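Local coordinates for cell division control protein 4 (Saccharomyces cerevisiae, PDB 3V7D) that serves as the F-box substrate-recognition subunit of an SCF ubiquitin ligase, binding phosphorylated targets such as SIC1 so that they are ubiquitinated and degraded, at residues Ile48-Thr53 against Arg90-Phe95; Lys103-Pro108 against Val439-Lys444; Gly376-Ala379 against Arg384-Ser387. The protein carries 1 engineered substitution. All blocks are in the same frame, centred on the assembly; numbering follows the deposited sequence.

Interaction 1 of 3, residues Ile48-Thr53 against Arg90-Phe95; sequences IIRKST and RLRLSF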
ATOM      1  N   ILE B  48       9.984  15.286  22.665  1.00 39.95           N
ATOM      2  CA  ILE B  48       9.048  15.975  21.779  1.00 38.23           C
ATOM      3  C   ILE B  48       8.703  15.154  20.528  1.00 42.57           C
ATOM      4  O   ILE B  48       7.534  15.031  20.158  1.00 44.10           O
ATOM      5  CB  ILE B  48       9.603  17.358  21.360  1.00 38.34           C
ATOM      6  CG1 ILE B  48       9.551  18.332  22.539  1.00 39.43           C
ATOM      7  CG2 ILE B  48       8.829  17.918  20.181  1.00 34.40           C
ATOM      8  CD1 ILE B  48      10.165  19.681  22.238  1.00 40.33           C
ATOM      9  N   ILE B  49       9.720  14.590  19.886  1.00 39.15           N
ATOM     10  CA  ILE B  49       9.519  13.811  18.667  1.00 37.28           C
ATOM     11  C   ILE B  49       8.748  12.512  18.912  1.00 40.52           C
ATOM     12  O   ILE B  49       7.836  12.163  18.160  1.00 47.76           O
ATOM     13  CB  ILE B  49      10.866  13.495  17.989  1.00 38.59           C
ATOM     14  CG1 ILE B  49      11.519  14.789  17.495  1.00 41.24           C
ATOM     15  CG2 ILE B  49      10.674  12.507  16.847  1.00 28.69           C
ATOM     16  CD1 ILE B  49      12.953  14.623  17.066  1.00 44.65           C
ATOM     17  N   ARG B  50       9.102  11.805  19.978  1.00 39.65           N
ATOM     18  CA  ARG B  50       8.471  10.524  20.280  1.00 45.53           C
ATOM     19  C   ARG B  50       7.080  10.694  20.886  1.00 45.11           C
ATOM     20  O   ARG B  50       6.448   9.727  21.296  1.00 40.50           O
ATOM     21  CB  ARG B  50       9.368   9.700  21.203  1.00 40.24           C
ATOM     22  CG  ARG B  50      10.715   9.373  20.574  1.00 41.17           C
ATOM     23  CD  ARG B  50      11.674   8.786  21.586  1.00 41.17           C
ATOM     24  NE  ARG B  50      11.176   7.541  22.153  1.00 42.28           N
ATOM     25  CZ  ARG B  50      11.690   6.954  23.229  1.00 47.81           C
ATOM     26  NH1 ARG B  50      12.719   7.508  23.859  1.00 40.69           N
ATOM     27  NH2 ARG B  50      11.171   5.819  23.680  1.00 50.10           N
ATOM     28  N   LYS B  51       6.606  11.933  20.917  1.00 41.99           N
ATOM     29  CA  LYS B  51       5.323  12.260  21.514  1.00 42.51           C
ATOM     30  C   LYS B  51       4.203  12.165  20.482  1.00 40.67           C
ATOM     31  O   LYS B  51       3.082  11.781  20.805  1.00 37.05           O
ATOM     32  CB  LYS B  51       5.382  13.682  22.066  1.00 46.05           C
ATOM     33  CG  LYS B  51       4.801  13.889  23.444  1.00 58.39           C
ATOM     34  CD  LYS B  51       4.988  15.355  23.835  1.00 68.07           C
ATOM     35  CE  LYS B  51       4.429  15.677  25.209  1.00 72.97           C
ATOM     36  NZ  LYS B  51       5.305  15.181  26.306  1.00 72.84           N
ATOM     37  N   SER B  52       4.503  12.516  19.237  1.00 42.35           N
ATOM     38  CA  SER B  52       3.457  12.607  18.221  1.00 50.85           C
ATOM     39  C   SER B  52       3.278  11.319  17.431  1.00 47.97           C
ATOM     40  O   SER B  52       4.243  10.719  16.965  1.00 45.34           O
ATOM     41  CB  SER B  52       3.734  13.761  17.258  1.00 51.70           C
ATOM     42  OG  SER B  52       4.985  13.582  16.622  1.00 47.43           O
ATOM     43  N   THR B  53       2.025  10.907  17.290  1.00 51.44           N
ATOM     44  CA  THR B  53       1.670   9.801  16.422  1.00 47.04           C
ATOM     45  C   THR B  53       1.677  10.300  14.987  1.00 43.94           C
ATOM     46  O   THR B  53       2.220   9.649  14.093  1.00 48.30           O
ATOM     47  CB  THR B  53       0.266   9.259  16.768  1.00 47.81           C
ATOM     48  OG1 THR B  53       0.329   8.520  17.994  1.00 49.82           O
ATOM     49  CG2 THR B  53      -0.257   8.350  15.664  1.00 49.44           C
ATOM     50  N   ARG B  90       6.128   2.380  18.188  1.00 26.98           N
ATOM     51  CA  ARG B  90       5.730   1.312  17.281  1.00 31.60           C
ATOM     52  C   ARG B  90       5.809   1.806  15.843  1.00 36.64           C
ATOM     53  O   ARG B  90       6.389   1.145  14.980  1.00 33.80           O
ATOM     54  CB  ARG B  90       4.300   0.847  17.573  1.00 29.95           C
ATOM     55  CG  ARG B  90       4.147  -0.056  18.781  1.00 38.42           C
ATOM     56  CD  ARG B  90       2.673  -0.291  19.102  1.00 41.29           C
ATOM     57  NE  ARG B  90       2.492  -1.085  20.316  1.00 45.26           N
ATOM     58  CZ  ARG B  90       1.386  -1.078  21.054  1.00 46.64           C
ATOM     59  NH1 ARG B  90       0.359  -0.312  20.705  1.00 47.45           N
ATOM     60  NH2 ARG B  90       1.304  -1.830  22.144  1.00 42.47           N
ATOM     61  N   LEU B  91       5.223   2.976  15.598  1.00 32.50           N
ATOM     62  CA  LEU B  91       5.176   3.551  14.262  1.00 30.91           C
ATOM     63  C   LEU B  91       6.565   3.953  13.764  1.00 35.94           C
ATOM     64  O   LEU B  91       6.870   3.818  12.578  1.00 33.38           O
ATOM     65  CB  LEU B  91       4.227   4.751  14.226  1.00 32.25           C
ATOM     66  CG  LEU B  91       2.733   4.459  14.396  1.00 33.68           C
ATOM     67  CD1 LEU B  91       1.949   5.753  14.363  1.00 33.63           C
ATOM     68  CD2 LEU B  91       2.216   3.503  13.321  1.00 31.57           C
ATOM     69  N   ARG B  92       7.403   4.451  14.669  1.00 33.00           N
ATOM     70  CA  ARG B  92       8.771   4.806  14.312  1.00 33.00           C
ATOM     71  C   ARG B  92       9.570   3.560  13.929  1.00 29.54           C
ATOM     72  O   ARG B  92      10.254   3.545  12.907  1.00 32.21           O
ATOM     73  CB  ARG B  92       9.468   5.571  15.448  1.00 33.73           C
ATOM     74  CG  ARG B  92      10.987   5.705  15.263  1.00 35.24           C
ATOM     75  CD  ARG B  92      11.604   6.734  16.214  1.00 35.92           C
ATOM     76  NE  ARG B  92      11.246   6.486  17.607  1.00 40.42           N
ATOM     77  CZ  ARG B  92      11.960   5.731  18.434  1.00 44.51           C
ATOM     78  NH1 ARG B  92      13.075   5.155  18.006  1.00 45.15           N
ATOM     79  NH2 ARG B  92      11.557   5.551  19.685  1.00 46.39           N
ATOM     80  N   LEU B  93       9.471   2.511  14.741  1.00 27.74           N
ATOM     81  CA  LEU B  93      10.182   1.267  14.450  1.00 36.34           C
ATOM     82  C   LEU B  93       9.702   0.635  13.141  1.00 37.75           C
ATOM     83  O   LEU B  93      10.500   0.116  12.360  1.00 37.83           O
ATOM     84  CB  LEU B  93      10.051   0.269  15.603  1.00 35.71           C
ATOM     85  CG  LEU B  93      10.746   0.626  16.928  1.00 49.87           C
ATOM     86  CD1 LEU B  93      11.057  -0.638  17.719  1.00 56.74           C
ATOM     87  CD2 LEU B  93      12.012   1.462  16.725  1.00 44.43           C
ATOM     88  N   SER B  94       8.396   0.683  12.910  1.00 30.91           N
ATOM     89  CA  SER B  94       7.826   0.187  11.670  1.00 30.02           C
ATOM     90  C   SER B  94       8.394   0.977  10.498  1.00 33.71           C
ATOM     91  O   SER B  94       8.760   0.404   9.472  1.00 31.13           O
ATOM     92  CB  SER B  94       6.301   0.313  11.693  1.00 34.04           C
ATOM     93  OG  SER B  94       5.728  -0.142  10.479  1.00 37.65           O
ATOM     94  N   PHE B  95       8.479   2.295  10.656  1.00 26.14           N
ATOM     95  CA  PHE B  95       8.937   3.131   9.559  1.00 31.63           C
ATOM     96  C   PHE B  95      10.392   2.844   9.212  1.00 33.87           C
ATOM     97  O   PHE B  95      10.750   2.729   8.037  1.00 32.04           O
ATOM     98  CB  PHE B  95       8.769   4.619   9.863  1.00 28.13           C
ATOM     99  CG  PHE B  95       9.257   5.494   8.753  1.00 34.02           C
ATOM    100  CD1 PHE B  95       8.415   5.831   7.701  1.00 29.54           C
ATOM    101  CD2 PHE B  95      10.567   5.947   8.736  1.00 30.12           C
ATOM    102  CE1 PHE B  95       8.868   6.613   6.666  1.00 31.98           C
ATOM    103  CE2 PHE B  95      11.025   6.728   7.703  1.00 33.57           C
ATOM    104  CZ  PHE B  95      10.176   7.063   6.665  1.00 36.41           C
TER
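Arg50 and Arg92 bring two positively charged side chains together without a bond between them: Arg50 NE and Arg92 NH2 are 3.2 Å apart, both are donors, and the two guanidinium planes are turned 76° against each other. Each chain bends at its third torsion, near +60°, and this kink carries its head group round to the meeting point. Both guanidinium groups gather round Asp89, which forms salt bridges to Arg92 NH2 and to Arg50 NH2, while Asn46 accepts a hydrogen bond from Arg50 NH1. The shared carboxylate probably makes the close approach of the two cations favourable. Arg92 NH2 is also hydrogen-bonded to a polar side chain of the partner protein chain, so the pair takes part in that interface.

Between Thr53 and Leu91 the contact turns apolar. Thr53 CG2 meets Leu91 CD1 at 3.6 Å, the two side chains crossing at a slant; with CG2 anti to the threonine's own nitrogen, OG1 is left to bond Gln87 NE2. Leu91 packs further on Trp56 and Leu60. These contacts join the link between helices 43-49 and 53-62 to helix 87-106, an all-helical packing of the F-box region against the long helix that leads to the WD40 propeller.

Interaction 2 of 3, residues Lys103-Pro108 against Val439-Lys444; sequences KNWYNP and VNFKGK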
ATOM      1  N   LYS B 103      14.900   0.727   0.672  1.00 31.09           N
ATOM      2  CA  LYS B 103      16.176   1.188   0.130  1.00 31.94           C
ATOM      3  C   LYS B 103      16.957   0.046  -0.505  1.00 31.23           C
ATOM      4  O   LYS B 103      17.607   0.234  -1.532  1.00 33.28           O
ATOM      5  CB  LYS B 103      17.014   1.885   1.203  1.00 37.92           C
ATOM      6  CG  LYS B 103      16.757   3.384   1.294  1.00 47.66           C
ATOM      7  CD  LYS B 103      17.521   4.017   2.446  1.00 53.64           C
ATOM      8  CE  LYS B 103      17.670   5.520   2.247  1.00 58.79           C
ATOM      9  NZ  LYS B 103      16.375   6.181   1.930  1.00 55.69           N
ATOM     10  N   ASN B 104      16.887  -1.137   0.100  1.00 25.81           N
ATOM     11  CA  ASN B 104      17.516  -2.318  -0.481  1.00 32.07           C
ATOM     12  C   ASN B 104      16.887  -2.698  -1.823  1.00 33.42           C
ATOM     13  O   ASN B 104      17.598  -2.910  -2.797  1.00 33.81           O
ATOM     14  CB  ASN B 104      17.473  -3.498   0.494  1.00 34.70           C
ATOM     15  CG  ASN B 104      18.323  -3.263   1.726  1.00 34.00           C
ATOM     16  OD1 ASN B 104      19.257  -2.457   1.708  1.00 37.88           O
ATOM     17  ND2 ASN B 104      18.013  -3.971   2.801  1.00 27.91           N
ATOM     18  N   TRP B 105      15.555  -2.765  -1.866  1.00 24.29           N
ATOM     19  CA  TRP B 105      14.822  -3.003  -3.106  1.00 24.07           C
ATOM     20  C   TRP B 105      15.211  -2.008  -4.204  1.00 32.48           C
ATOM     21  O   TRP B 105      15.285  -2.367  -5.378  1.00 30.65           O
ATOM     22  CB  TRP B 105      13.310  -2.886  -2.870  1.00 23.42           C
ATOM     23  CG  TRP B 105      12.627  -4.118  -2.362  1.00 28.69           C
ATOM     24  CD1 TRP B 105      12.445  -4.478  -1.057  1.00 29.04           C
ATOM     25  CD2 TRP B 105      11.998  -5.139  -3.151  1.00 33.50           C
ATOM     26  NE1 TRP B 105      11.751  -5.666  -0.986  1.00 25.76           N
ATOM     27  CE2 TRP B 105      11.468  -6.092  -2.259  1.00 30.12           C
ATOM     28  CE3 TRP B 105      11.841  -5.343  -4.528  1.00 32.82           C
ATOM     29  CZ2 TRP B 105      10.792  -7.232  -2.696  1.00 27.55           C
ATOM     30  CZ3 TRP B 105      11.170  -6.477  -4.962  1.00 26.24           C
ATOM     31  CH2 TRP B 105      10.653  -7.404  -4.048  1.00 26.84           C
ATOM     32  N   TYR B 106      15.439  -0.756  -3.814  1.00 31.57           N
ATOM     33  CA  TYR B 106      15.727   0.320  -4.761  1.00 32.15           C
ATOM     34  C   TYR B 106      17.209   0.432  -5.123  1.00 39.17           C
ATOM     35  O   TYR B 106      17.562   1.062  -6.117  1.00 36.60           O
ATOM     36  CB  TYR B 106      15.260   1.666  -4.195  1.00 35.32           C
ATOM     37  CG  TYR B 106      13.784   1.970  -4.370  1.00 37.03           C
ATOM     38  CD1 TYR B 106      12.952   1.117  -5.081  1.00 31.79           C
ATOM     39  CD2 TYR B 106      13.229   3.128  -3.831  1.00 37.89           C
ATOM     40  CE1 TYR B 106      11.609   1.405  -5.247  1.00 31.80           C
ATOM     41  CE2 TYR B 106      11.887   3.422  -3.989  1.00 37.78           C
ATOM     42  CZ  TYR B 106      11.083   2.557  -4.701  1.00 36.02           C
ATOM     43  OH  TYR B 106       9.748   2.846  -4.862  1.00 34.18           O
ATOM     44  N   ASN B 107      18.079  -0.158  -4.310  1.00 28.11           N
ATOM     45  CA  ASN B 107      19.516  -0.074  -4.562  1.00 29.45           C
ATOM     46  C   ASN B 107      19.978  -1.058  -5.641  1.00 36.52           C
ATOM     47  O   ASN B 107      20.021  -2.265  -5.404  1.00 33.17           O
ATOM     48  CB  ASN B 107      20.292  -0.315  -3.271  1.00 25.61           C
ATOM     49  CG  ASN B 107      21.773  -0.001  -3.408  1.00 33.53           C
ATOM     50  OD1 ASN B 107      22.277   0.238  -4.507  1.00 34.82           O
ATOM     51  ND2 ASN B 107      22.480  -0.007  -2.283  1.00 32.79           N
ATOM     52  N   PRO B 108      20.359  -0.539  -6.820  1.00 35.63           N
ATOM     53  CA  PRO B 108      20.772  -1.400  -7.939  1.00 35.00           C
ATOM     54  C   PRO B 108      22.048  -2.182  -7.629  1.00 37.48           C
ATOM     55  O   PRO B 108      22.388  -3.117  -8.354  1.00 38.68           O
ATOM     56  CB  PRO B 108      21.027  -0.403  -9.076  1.00 35.59           C
ATOM     57  CG  PRO B 108      21.384   0.867  -8.386  1.00 40.44           C
ATOM     58  CD  PRO B 108      20.579   0.890  -7.107  1.00 33.73           C
ATOM     59  N   VAL B 439       4.712 -14.930  -9.244  1.00 29.09           N
ATOM     60  CA  VAL B 439       5.533 -14.086  -8.393  1.00 29.57           C
ATOM     61  C   VAL B 439       4.662 -13.349  -7.370  1.00 30.24           C
ATOM     62  O   VAL B 439       3.532 -12.954  -7.658  1.00 32.94           O
ATOM     63  CB  VAL B 439       6.405 -13.093  -9.221  1.00 28.11           C
ATOM     64  CG1 VAL B 439       5.575 -11.925  -9.743  1.00 26.91           C
ATOM     65  CG2 VAL B 439       7.549 -12.577  -8.386  1.00 26.29           C
ATOM     66  N   ASN B 440       5.192 -13.192  -6.165  1.00 26.40           N
ATOM     67  CA  ASN B 440       4.465 -12.565  -5.071  1.00 29.11           C
ATOM     68  C   ASN B 440       5.492 -12.010  -4.100  1.00 31.27           C
ATOM     69  O   ASN B 440       6.521 -12.642  -3.849  1.00 32.75           O
ATOM     70  CB  ASN B 440       3.578 -13.605  -4.373  1.00 23.82           C
ATOM     71  CG  ASN B 440       2.534 -12.979  -3.448  1.00 32.83           C
ATOM     72  OD1 ASN B 440       2.840 -12.098  -2.646  1.00 32.56           O
ATOM     73  ND2 ASN B 440       1.288 -13.444  -3.561  1.00 30.33           N
ATOM     74  N   PHE B 441       5.243 -10.820  -3.568  1.00 32.03           N
ATOM     75  CA  PHE B 441       6.146 -10.289  -2.555  1.00 30.48           C
ATOM     76  C   PHE B 441       5.418  -9.506  -1.475  1.00 33.18           C
ATOM     77  O   PHE B 441       4.341  -8.960  -1.703  1.00 33.89           O
ATOM     78  CB  PHE B 441       7.269  -9.448  -3.185  1.00 28.54           C
ATOM     79  CG  PHE B 441       6.803  -8.152  -3.796  1.00 30.65           C
ATOM     80  CD1 PHE B 441       6.655  -7.010  -3.017  1.00 29.63           C
ATOM     81  CD2 PHE B 441       6.537  -8.069  -5.152  1.00 29.09           C
ATOM     82  CE1 PHE B 441       6.232  -5.816  -3.578  1.00 29.02           C
ATOM     83  CE2 PHE B 441       6.116  -6.877  -5.723  1.00 27.11           C
ATOM     84  CZ  PHE B 441       5.962  -5.750  -4.934  1.00 31.15           C
ATOM     85  N   LYS B 442       6.025  -9.469  -0.295  1.00 35.00           N
ATOM     86  CA  LYS B 442       5.548  -8.633   0.793  1.00 41.01           C
ATOM     87  C   LYS B 442       6.739  -8.256   1.656  1.00 37.87           C
ATOM     88  O   LYS B 442       7.459  -9.128   2.150  1.00 35.66           O
ATOM     89  CB  LYS B 442       4.488  -9.353   1.632  1.00 48.87           C
ATOM     90  CG  LYS B 442       3.712  -8.414   2.551  1.00 61.05           C
ATOM     91  CD  LYS B 442       2.642  -9.134   3.368  1.00 73.17           C
ATOM     92  CE  LYS B 442       3.242  -9.947   4.511  1.00 80.72           C
ATOM     93  NZ  LYS B 442       2.207 -10.381   5.501  1.00 82.22           N
ATOM     94  N   GLY B 443       6.954  -6.956   1.819  1.00 33.31           N
ATOM     95  CA  GLY B 443       8.060  -6.464   2.617  1.00 34.09           C
ATOM     96  C   GLY B 443       9.418  -6.936   2.128  1.00 34.29           C
ATOM     97  O   GLY B 443       9.821  -6.658   0.998  1.00 33.18           O
ATOM     98  N   LYS B 444      10.121  -7.667   2.985  1.00 33.50           N
ATOM     99  CA  LYS B 444      11.495  -8.070   2.716  1.00 36.09           C
ATOM    100  C   LYS B 444      11.587  -9.341   1.876  1.00 36.62           C
ATOM    101  O   LYS B 444      12.677  -9.740   1.466  1.00 35.54           O
ATOM    102  CB  LYS B 444      12.231  -8.299   4.036  1.00 37.75           C
ATOM    103  CG  LYS B 444      11.533  -9.303   4.946  1.00 47.16           C
ATOM    104  CD  LYS B 444      12.290  -9.527   6.246  1.00 57.36           C
ATOM    105  CE  LYS B 444      13.243 -10.706   6.128  1.00 72.03           C
ATOM    106  NZ  LYS B 444      14.246 -10.703   7.219  1.00 78.82           N
TER
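Trp105 and Phe441 meet where the long helix 87-106 reaches the WD40 beta-propeller, and the contact illustrates how one large aromatic residue can join a helix to a blade. The strand 435-442 is an edge strand of a four-stranded sheet whose other edge strand is 113-118, so the N-terminal and C-terminal parts of the propeller share this blade.

The tight part is aromatic. The indole reaches across with its six-membered ring, and Trp105 CH2 comes over one face of the phenyl ring, 3.9 Å from Phe441 CG. The planes are inclined at 46° with centroids 5.0 Å apart, so the rings meet obliquely. Phe441 holds its ring between its own backbone nitrogen and carbonyl carbon (chi1 68°), which brings CB as well as the ring against the indole. Phe463 stacks on Trp105, Tyr400 meets Phe441 edge-to-face, and Ile405 and Leu446 touch both aromatics, so the pair is buried among apolar neighbours.

Toward Gly443 and Lys444 the contact thins out and becomes more open to solvent. Gly443 is exposed and offers backbone alone, in a turn with positive phi; the bond to CB of Lys444 points away, its NZ bonds Ser464 OG, and only its CA comes near the indole edge. The polar corner of the buried tryptophan is satisfied here: NE1 donates to Gly443 O at 2.9 Å, with a bent N-H...O angle of 141°, the oxygen tilted out of the indole plane.

Interaction 3 of 3, residues Gly376-Ala379 against Arg384-Ser387; sequences GWDA and RKFS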
ATOM      1  N   GLY B 376       0.420   0.887 -16.025  1.00 30.82           N
ATOM      2  CA  GLY B 376      -0.023   1.390 -14.740  1.00 28.51           C
ATOM      3  C   GLY B 376      -1.011   2.532 -14.893  1.00 32.75           C
ATOM      4  O   GLY B 376      -0.738   3.524 -15.573  1.00 29.56           O
ATOM      5  N   TRP B 377      -2.170   2.388 -14.263  1.00 30.95           N
ATOM      6  CA  TRP B 377      -3.189   3.423 -14.296  1.00 28.44           C
ATOM      7  C   TRP B 377      -3.478   3.885 -12.879  1.00 34.35           C
ATOM      8  O   TRP B 377      -3.424   3.095 -11.936  1.00 33.97           O
ATOM      9  CB  TRP B 377      -4.478   2.890 -14.911  1.00 32.44           C
ATOM     10  CG  TRP B 377      -4.288   1.965 -16.075  1.00 37.13           C
ATOM     11  CD1 TRP B 377      -3.995   0.632 -16.022  1.00 31.96           C
ATOM     12  CD2 TRP B 377      -4.414   2.292 -17.464  1.00 32.82           C
ATOM     13  NE1 TRP B 377      -3.920   0.114 -17.290  1.00 32.84           N
ATOM     14  CE2 TRP B 377      -4.177   1.110 -18.194  1.00 35.73           C
ATOM     15  CE3 TRP B 377      -4.707   3.467 -18.160  1.00 32.48           C
ATOM     16  CZ2 TRP B 377      -4.214   1.073 -19.586  1.00 34.92           C
ATOM     17  CZ3 TRP B 377      -4.750   3.426 -19.543  1.00 33.75           C
ATOM     18  CH2 TRP B 377      -4.500   2.240 -20.240  1.00 36.87           C
ATOM     19  N   ASP B 378      -3.788   5.167 -12.731  1.00 34.41           N
ATOM     20  CA  ASP B 378      -4.161   5.702 -11.433  1.00 31.84           C
ATOM     21  C   ASP B 378      -5.383   4.947 -10.926  1.00 34.92           C
ATOM     22  O   ASP B 378      -6.349   4.761 -11.659  1.00 33.86           O
ATOM     23  CB  ASP B 378      -4.463   7.195 -11.543  1.00 32.30           C
ATOM     24  CG  ASP B 378      -4.732   7.826 -10.202  1.00 36.96           C
ATOM     25  OD1 ASP B 378      -3.761   8.282  -9.564  1.00 36.81           O
ATOM     26  OD2 ASP B 378      -5.908   7.849  -9.779  1.00 37.42           O
ATOM     27  N   ALA B 379      -5.337   4.498  -9.678  1.00 37.17           N
ATOM     28  CA  ALA B 379      -6.400   3.639  -9.159  1.00 35.56           C
ATOM     29  C   ALA B 379      -7.736   4.362  -9.029  1.00 41.53           C
ATOM     30  O   ALA B 379      -8.771   3.725  -8.861  1.00 40.55           O
ATOM     31  CB  ALA B 379      -5.997   3.023  -7.824  1.00 30.78           C
ATOM     32  N   ARG B 384      -2.809   7.687 -17.044  1.00 31.25           N
ATOM     33  CA  ARG B 384      -1.646   6.839 -17.277  1.00 35.37           C
ATOM     34  C   ARG B 384      -0.488   7.193 -16.349  1.00 40.17           C
ATOM     35  O   ARG B 384      -0.020   8.331 -16.336  1.00 42.99           O
ATOM     36  CB  ARG B 384      -1.213   6.946 -18.740  1.00 35.19           C
ATOM     37  CG  ARG B 384      -2.236   6.369 -19.709  1.00 40.23           C
ATOM     38  CD  ARG B 384      -1.842   6.597 -21.167  1.00 46.60           C
ATOM     39  NE  ARG B 384      -2.847   6.053 -22.080  1.00 54.71           N
ATOM     40  CZ  ARG B 384      -2.764   4.859 -22.661  1.00 57.76           C
ATOM     41  NH1 ARG B 384      -1.713   4.080 -22.434  1.00 62.26           N
ATOM     42  NH2 ARG B 384      -3.728   4.445 -23.474  1.00 48.38           N
ATOM     43  N   LYS B 385      -0.026   6.219 -15.571  1.00 36.84           N
ATOM     44  CA  LYS B 385       1.041   6.477 -14.605  1.00 36.96           C
ATOM     45  C   LYS B 385       2.368   5.880 -15.043  1.00 36.21           C
ATOM     46  O   LYS B 385       3.410   6.507 -14.889  1.00 37.55           O
ATOM     47  CB  LYS B 385       0.663   5.955 -13.220  1.00 38.48           C
ATOM     48  CG  LYS B 385      -0.686   6.442 -12.736  1.00 42.36           C
ATOM     49  CD  LYS B 385      -0.767   7.956 -12.757  1.00 42.59           C
ATOM     50  CE  LYS B 385       0.126   8.572 -11.703  1.00 47.72           C
ATOM     51  NZ  LYS B 385      -0.231  10.004 -11.479  1.00 52.73           N
ATOM     52  N   PHE B 386       2.333   4.662 -15.574  1.00 37.46           N
ATOM     53  CA  PHE B 386       3.546   4.041 -16.092  1.00 31.83           C
ATOM     54  C   PHE B 386       3.293   3.026 -17.203  1.00 32.57           C
ATOM     55  O   PHE B 386       2.180   2.540 -17.381  1.00 32.39           O
ATOM     56  CB  PHE B 386       4.416   3.443 -14.971  1.00 29.08           C
ATOM     57  CG  PHE B 386       3.724   2.398 -14.121  1.00 33.95           C
ATOM     58  CD1 PHE B 386       3.616   1.085 -14.553  1.00 32.02           C
ATOM     59  CD2 PHE B 386       3.231   2.724 -12.867  1.00 30.79           C
ATOM     60  CE1 PHE B 386       3.003   0.123 -13.765  1.00 25.97           C
ATOM     61  CE2 PHE B 386       2.619   1.770 -12.076  1.00 32.57           C
ATOM     62  CZ  PHE B 386       2.504   0.466 -12.527  1.00 29.46           C
ATOM     63  N   SER B 387       4.348   2.723 -17.947  1.00 37.31           N
ATOM     64  CA  SER B 387       4.263   1.817 -19.078  1.00 37.54           C
ATOM     65  C   SER B 387       5.568   1.039 -19.194  1.00 36.90           C
ATOM     66  O   SER B 387       6.651   1.632 -19.219  1.00 38.23           O
ATOM     67  CB  SER B 387       4.006   2.607 -20.362  1.00 36.24           C
ATOM     68  OG  SER B 387       4.015   1.754 -21.492  1.00 43.07           O
TER
HETATM   69  O   HOH W   1      -2.598  10.690 -10.142  1.00 51.51           O
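Gly376 and Phe386 form the hydrogen-bonded pair of this antiparallel hairpin, and backbone bonds come first. Gly376 N donates to Phe386 O at 2.8 Å, almost straight. In return, Gly376 O takes two donors from the same face of its carbonyl plane, Lys385 N at 2.8 Å and Phe386 N at a longer 3.3 Å.

Aromatic contacts lie on both faces of the sheet. With chi1 at 58°, the Phe386 ring folds over the glycine, and Gly376 CA sits 3.5 Å from its centroid in a CH-pi contact; a beta carbon there would clash with the ring. An alanine in place of Phe386 is likely to uncover Gly376 CA and to deprive Phe364 of its edge-to-face partner. On the other face Trp377 and Arg384 run side by side, with Trp377 CZ3 over the guanidinium centre and the two planes 54° apart, while Arg384 NH2 bonds Gln349 O.

Charge is bridged by solvent: one water donates to Asp378 OD1 (2.7 Å) and accepts from Lys385 NZ (2.8 Å). Asp378 OD2 accepts hydrogen bonds from Asn380 N and Asp381 N.

Lys385 and Phe386 facing one glycine make a classic beta bulge, here where edge strand 384-389 pairs with 373-378 in a four-stranded WD40 blade.

In the fold
From the N terminus, the chain first passes through the helices of the F-box region, and interaction 1 closes a loop of 36 residues, mostly helical, by bringing 90-95 back to 48-53. The same helix, 87-106, then continues to interaction 2, about 24 Å away between centres, which opens at 103-108 and closes only after 330 residues rich in strands, at 439-444. Interaction 3 is nested inside that long loop as a local hairpin with four residues between its segments. None of the contacts cross. Their scales differ accordingly: one joins helices, one fastens the helical part to the propeller, and one shapes a single blade.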